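Local structure of superoxide dismutase (Leishmania major, 4F2N) at residues Gln104-Ser109 with Cys178-Gly183; Thr157-Asp162 with Leu168-Thr173. The protein catalyses the dismutation of superoxide to molecular oxygen and hydrogen peroxide at a bound iron ion. All coordinates share one frame; numbering follows the deposited sequence.

Contact 1: residues Gln104-Ser109 with Cys178-Gly183; sequences QHFNHS and CPLTSG. With FE2 (Fe (II) ion), chain N.
Phe106 and Leu180 meet where the metal-bearing helix 96-113 of the iron superoxide dismutase fold packs on the short 3-10 turn 179-182. The two side chains come from opposite directions. Leu180 presents one methyl, CD2, over a face of the Phe106 ring, displaced from the centre toward the rim. Leu180 CD2 lies 3.9 Å from the centroid of the Phe106 ring, a CH-pi contact. The nearest ring atom is Phe106 CZ, 3.5 Å from Leu180 CD2. The Phe106 torsion (chi1 169°) sets CG opposite the backbone N and sends the ring out toward the turn.

Cys178 adds a sulfur-aromatic contact. Cys178 SG stands obliquely to the same ring, 4.6 Å from the centroid of Phe106. The sulfur also packs against the next residue of the helix: Cys178 SG lies 3.6 Å from Asn107 OD1. All four touching residues are buried. The other end of the Asn107 amide, ND2, donates to Gln104 OE1 in the carbonyl plane at 3.2 Å and also to the backbone O of Ala176. The amide is thus held between the helix and the loop leading to the turn.

On another side of the helix from Phe106, His108 contributes one of the iron's ligands. His58, Asp191 and His195 bind the iron too, and a water fills a further position. Gln104 NE2 donates to that water and is also hydrogen-bonded to Tyr66, while Gln104 OE1 is hydrogen-bonded to Trp156. Gln104 is therefore a second-shell residue that probably helps to place the iron-bound solvent. Its backbone O receives both His108 N and His108 ND1, from opposite faces of its plane. His108 ND1 to Gln104 O is 2.8 Å. That oxygen lies only 4° out of the His108 ring plane, which fixes the ring's rotation as NE2 binds the iron.

Contact 2: residues Thr157-Asp162 with Leu168-Thr173; sequences TWLCVD and LLIDST
The indole of Trp158 meets its partner strand at its edge. Thr173 OG1 and Asp171 O both lie there, near the ring plane. Pro179, Pro186 and Thr189 also touch this side chain. Trp158 NE1 donates to Thr173 OG1 at 3.0 Å, with a nearly straight angle of 169° at the hydrogen. Thr173 OG1 is also hydrogen-bonded to Gly177 O, so the hydroxyl joins the indole to the loop that follows.

Strands 155-161 and 168-174 form an antiparallel beta hairpin. Trp158 pairs with Asp171, and Cys160 with Leu169, as hydrogen-bonded pairs. Each pair has two backbone bonds; Cys160 N to Leu169 O is 2.8 Å. Thr157-Ser172, Leu159-Ile170 and Val161-Leu168 are the non-hydrogen-bonded pairs. Their side chains lie on the face that packs on helices 137-149 and 218-229.

On that face Val161 CG2 meets Leu168 CD2 at 3.7 Å, the two side chains crossing at a slant. With chi1 at -79°, Leu168 has CG opposite its carbonyl carbon, and its chain runs on to Val161. Leu159 CD1 rests near Leu168 CB, 4.2 Å away. At the Thr157 end the hydroxyls of Thr157 and Ser172 share a weak bond.

The chemistry implies a hairpin joined by four backbone hydrogen bonds and by side-chain contacts on both faces. The face toward the helices is largely apolar, with two hydroxyls at the Thr157 end. The buried indole N-H is satisfied by a threonine hydroxyl.

In the fold
The centres of contacts 1 and 2 lie about 11 Å apart. Along the chain helix 96-113 comes first, then the hairpin 155-161 and 168-174, then the turn 179-182. Both segments of contact 2 therefore fall between those of contact 1. They touch chiefly where Pro179 and Asn107 pack on Trp158; Pro179 also meets Cys160 and Asp171. Pro179 CD is 3.2 Å from Trp158 CE2, and Asn107 OD1 packs on Trp158 CH2. The turn thus lies against the hairpin and the helix together. Contact 1 joins the alpha-hairpin domain to the C-terminal domain, while contact 2 lies within the latter's three-stranded sheet. Strand 185-191 of that sheet supplies Asp191, so helix and sheet meet at one iron site.

Contact 1: residues Gln104-Ser109 with Cys178-Gly183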
loop_
_atom_site.group_PDB
_atom_site.type_symbol
_atom_site.label_atom_id
_atom_site.label_comp_id
_atom_site.label_asym_id
_atom_site.label_seq_id
_atom_site.Cartn_x
_atom_site.Cartn_y
_atom_site.Cartn_z
ATOM N N GLN B 104 11.135 3.789 6.454
ATOM C CA GLN B 104 11.178 2.560 5.640
ATOM C C GLN B 104 12.538 1.866 5.686
ATOM O O GLN B 104 12.616 0.622 5.673
ATOM C CB GLN B 104 10.742 2.812 4.180
ATOM C CG GLN B 104 9.231 3.039 4.040
ATOM C CD GLN B 104 8.411 1.765 4.332
ATOM O OE1 GLN B 104 8.185 1.407 5.501
ATOM N NE2 GLN B 104 7.953 1.093 3.281
ATOM N N HIS B 105 13.626 2.644 5.722
ATOM C CA HIS B 105 14.964 2.046 5.849
ATOM C C HIS B 105 15.074 1.278 7.147
ATOM O O HIS B 105 15.473 0.110 7.171
ATOM C CB HIS B 105 16.086 3.092 5.685
ATOM C CG HIS B 105 17.479 2.555 5.931
ATOM N ND1 HIS B 105 17.873 1.318 5.530
ATOM C CD2 HIS B 105 18.602 3.147 6.536
ATOM C CE1 HIS B 105 19.164 1.130 5.854
ATOM N NE2 HIS B 105 19.609 2.233 6.490
ATOM N N PHE B 106 14.676 1.918 8.226
ATOM C CA PHE B 106 14.694 1.277 9.532
ATOM C C PHE B 106 13.766 0.047 9.523
ATOM O O PHE B 106 14.166 -1.043 9.985
ATOM C CB PHE B 106 14.263 2.266 10.635
ATOM C CG PHE B 106 13.999 1.591 11.965
ATOM C CD1 PHE B 106 15.033 1.422 12.883
ATOM C CD2 PHE B 106 12.734 1.087 12.279
ATOM C CE1 PHE B 106 14.816 0.749 14.097
ATOM C CE2 PHE B 106 12.497 0.418 13.482
ATOM C CZ PHE B 106 13.549 0.254 14.400
ATOM N N ASN B 107 12.544 0.213 9.011
ATOM C CA ASN B 107 11.548 -0.870 9.094
ATOM C C ASN B 107 12.058 -2.106 8.384
ATOM O O ASN B 107 11.945 -3.213 8.924
ATOM C CB ASN B 107 10.188 -0.461 8.511
ATOM C CG ASN B 107 9.525 0.636 9.312
ATOM O OD1 ASN B 107 9.837 0.849 10.502
ATOM N ND2 ASN B 107 8.603 1.336 8.676
ATOM N N HIS B 108 12.635 -1.922 7.191
ATOM C CA HIS B 108 13.167 -3.080 6.420
ATOM C C HIS B 108 14.372 -3.695 7.091
ATOM O O HIS B 108 14.497 -4.925 7.135
ATOM C CB HIS B 108 13.498 -2.710 4.956
ATOM C CG HIS B 108 12.261 -2.537 4.087
ATOM N ND1 HIS B 108 11.564 -1.367 4.029
ATOM C CD2 HIS B 108 11.564 -3.446 3.306
ATOM C CE1 HIS B 108 10.498 -1.513 3.238
ATOM N NE2 HIS B 108 10.472 -2.791 2.799
ATOM N N SER B 109 15.285 -2.869 7.603
ATOM C CA SER B 109 16.471 -3.372 8.309
ATOM C C SER B 109 16.088 -4.251 9.476
ATOM O O SER B 109 16.691 -5.298 9.719
ATOM C CB SER B 109 17.377 -2.208 8.764
ATOM O OG SER B 109 17.844 -1.519 7.614
ATOM N N CYS B 178 5.925 3.703 12.341
ATOM C CA CYS B 178 6.890 2.970 13.126
ATOM C C CYS B 178 6.543 3.202 14.617
ATOM O O CYS B 178 6.436 4.360 15.040
ATOM C CB CYS B 178 8.208 3.651 12.771
ATOM S SG CYS B 178 9.642 2.918 13.472
ATOM N N PRO B 179 6.333 2.135 15.408
ATOM C CA PRO B 179 5.870 2.336 16.800
ATOM C C PRO B 179 6.855 3.082 17.711
ATOM O O PRO B 179 6.498 3.544 18.775
ATOM C CB PRO B 179 5.705 0.915 17.319
ATOM C CG PRO B 179 5.515 0.083 16.074
ATOM C CD PRO B 179 6.474 0.698 15.095
ATOM N N LEU B 180 8.096 3.209 17.289
ATOM C CA LEU B 180 9.040 3.881 18.149
ATOM C C LEU B 180 8.743 5.384 18.196
ATOM O O LEU B 180 9.208 6.052 19.105
ATOM C CB LEU B 180 10.483 3.540 17.737
ATOM C CG LEU B 180 10.867 3.957 16.330
ATOM C CD1 LEU B 180 11.263 5.411 16.424
ATOM C CD2 LEU B 180 12.043 3.129 15.824
ATOM N N THR B 181 7.933 5.906 17.263
ATOM C CA THR B 181 7.537 7.324 17.334
ATOM C C THR B 181 6.569 7.602 18.502
ATOM O O THR B 181 6.402 8.746 18.909
ATOM C CB THR B 181 6.948 7.861 16.001
ATOM O OG1 THR B 181 5.766 7.118 15.655
ATOM C CG2 THR B 181 7.992 7.712 14.866
ATOM N N SER B 182 5.942 6.569 19.044
ATOM C CA SER B 182 5.162 6.706 20.270
ATOM C C SER B 182 5.896 6.170 21.527
ATOM O O SER B 182 5.333 6.167 22.617
ATOM C CB SER B 182 3.789 6.048 20.106
ATOM O OG SER B 182 3.958 4.651 19.982
ATOM N N GLY B 183 7.147 5.753 21.390
ATOM C CA GLY B 183 7.943 5.307 22.558
ATOM C C GLY B 183 7.864 3.808 22.820
ATOM O O GLY B 183 8.375 3.315 23.840
HETATM FE FE FE2 N . 8.769 -3.774 2.213
HETATM O O HOH W 1 7.515 -2.065 2.994
#

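Contact 2: residues Thr157-Asp162 with Leu168-Thr173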
loop_
_atom_site.group_PDB
_atom_site.type_symbol
_atom_site.label_atom_id
_atom_site.label_comp_id
_atom_site.label_asym_id
_atom_site.label_seq_id
_atom_site.Cartn_x
_atom_site.Cartn_y
_atom_site.Cartn_z
ATOM N N THR B 157 3.015 -4.794 10.758
ATOM C CA THR B 157 2.440 -5.295 11.995
ATOM C C THR B 157 3.601 -5.649 12.946
ATOM O O THR B 157 4.593 -6.280 12.538
ATOM C CB THR B 157 1.562 -6.525 11.725
ATOM O OG1 THR B 157 0.506 -6.118 10.855
ATOM C CG2 THR B 157 0.936 -7.059 13.017
ATOM N N TRP B 158 3.447 -5.271 14.206
ATOM C CA TRP B 158 4.561 -5.267 15.153
ATOM C C TRP B 158 4.216 -5.978 16.410
ATOM O O TRP B 158 3.073 -5.911 16.881
ATOM C CB TRP B 158 4.822 -3.815 15.575
ATOM C CG TRP B 158 5.152 -2.883 14.438
ATOM C CD1 TRP B 158 4.264 -2.117 13.668
ATOM C CD2 TRP B 158 6.488 -2.547 13.928
ATOM N NE1 TRP B 158 4.944 -1.379 12.742
ATOM C CE2 TRP B 158 6.274 -1.589 12.826
ATOM C CE3 TRP B 158 7.796 -2.936 14.257
ATOM C CZ2 TRP B 158 7.335 -1.038 12.098
ATOM C CZ3 TRP B 158 8.869 -2.393 13.506
ATOM C CH2 TRP B 158 8.633 -1.442 12.456
ATOM N N LEU B 159 5.213 -6.618 17.001
ATOM C CA LEU B 159 5.167 -6.991 18.428
ATOM C C LEU B 159 6.142 -6.060 19.145
ATOM O O LEU B 159 7.324 -5.991 18.787
ATOM C CB LEU B 159 5.574 -8.466 18.631
ATOM C CG LEU B 159 5.610 -9.013 20.076
ATOM C CD1 LEU B 159 4.227 -9.003 20.712
ATOM C CD2 LEU B 159 6.152 -10.442 20.037
ATOM N N CYS B 160 5.638 -5.325 20.123
ATOM C CA CYS B 160 6.435 -4.357 20.867
ATOM C C CYS B 160 6.388 -4.582 22.363
ATOM O O CYS B 160 5.427 -5.164 22.909
ATOM C CB CYS B 160 5.986 -2.908 20.599
ATOM S SG CYS B 160 6.062 -2.371 18.879
ATOM N N VAL B 161 7.425 -4.078 23.021
ATOM C CA VAL B 161 7.460 -3.966 24.465
ATOM C C VAL B 161 7.112 -2.499 24.781
ATOM O O VAL B 161 7.655 -1.533 24.172
ATOM C CB VAL B 161 8.880 -4.277 25.008
ATOM C CG1 VAL B 161 9.059 -3.745 26.424
ATOM C CG2 VAL B 161 9.212 -5.768 24.899
ATOM N N ASP B 162 6.203 -2.309 25.723
ATOM C CA ASP B 162 5.983 -0.976 26.289
ATOM C C ASP B 162 6.952 -0.854 27.482
ATOM O O ASP B 162 6.808 -1.599 28.457
ATOM C CB ASP B 162 4.510 -0.826 26.744
ATOM C CG ASP B 162 4.212 0.530 27.386
ATOM O OD1 ASP B 162 5.074 1.081 28.110
ATOM O OD2 ASP B 162 3.079 1.025 27.221
ATOM N N LEU B 168 3.730 -6.668 26.534
ATOM C CA LEU B 168 3.943 -6.944 25.117
ATOM C C LEU B 168 2.661 -6.595 24.366
ATOM O O LEU B 168 1.552 -6.919 24.829
ATOM C CB LEU B 168 4.273 -8.422 24.906
ATOM C CG LEU B 168 5.703 -8.870 25.205
ATOM C CD1 LEU B 168 5.722 -10.383 25.239
ATOM C CD2 LEU B 168 6.644 -8.328 24.141
ATOM N N LEU B 169 2.798 -5.939 23.214
ATOM C CA LEU B 169 1.637 -5.430 22.508
ATOM C C LEU B 169 1.765 -5.677 21.014
ATOM O O LEU B 169 2.855 -5.528 20.457
ATOM C CB LEU B 169 1.491 -3.901 22.730
ATOM C CG LEU B 169 1.335 -3.246 24.114
ATOM C CD1 LEU B 169 1.582 -1.740 24.046
ATOM C CD2 LEU B 169 -0.036 -3.502 24.726
ATOM N N ILE B 170 0.644 -6.018 20.379
ATOM C CA ILE B 170 0.542 -6.021 18.918
ATOM C C ILE B 170 0.030 -4.679 18.444
ATOM O O ILE B 170 -1.022 -4.220 18.885
ATOM C CB ILE B 170 -0.376 -7.168 18.427
ATOM C CG1 ILE B 170 0.173 -8.492 18.943
ATOM C CG2 ILE B 170 -0.501 -7.170 16.893
ATOM C CD1 ILE B 170 -0.735 -9.694 18.674
ATOM N N ASP B 171 0.761 -4.073 17.510
ATOM C CA ASP B 171 0.424 -2.772 16.967
ATOM C C ASP B 171 0.561 -2.853 15.444
ATOM O O ASP B 171 1.471 -3.497 14.965
ATOM C CB ASP B 171 1.438 -1.769 17.520
ATOM C CG ASP B 171 1.024 -0.341 17.323
ATOM O OD1 ASP B 171 -0.170 -0.031 17.568
ATOM O OD2 ASP B 171 1.901 0.489 16.949
ATOM N N SER B 172 -0.346 -2.227 14.704
ATOM C CA SER B 172 -0.233 -2.118 13.244
ATOM C C SER B 172 0.007 -0.676 12.898
ATOM O O SER B 172 -0.586 0.220 13.522
ATOM C CB SER B 172 -1.525 -2.589 12.594
ATOM O OG SER B 172 -1.537 -4.000 12.595
ATOM N N THR B 173 0.872 -0.424 11.914
ATOM C CA THR B 173 1.043 0.932 11.422
ATOM C C THR B 173 0.726 0.971 9.908
ATOM O O THR B 173 0.744 -0.068 9.232
ATOM C CB THR B 173 2.471 1.464 11.661
ATOM O OG1 THR B 173 3.429 0.548 11.076
ATOM C CG2 THR B 173 2.768 1.640 13.204
#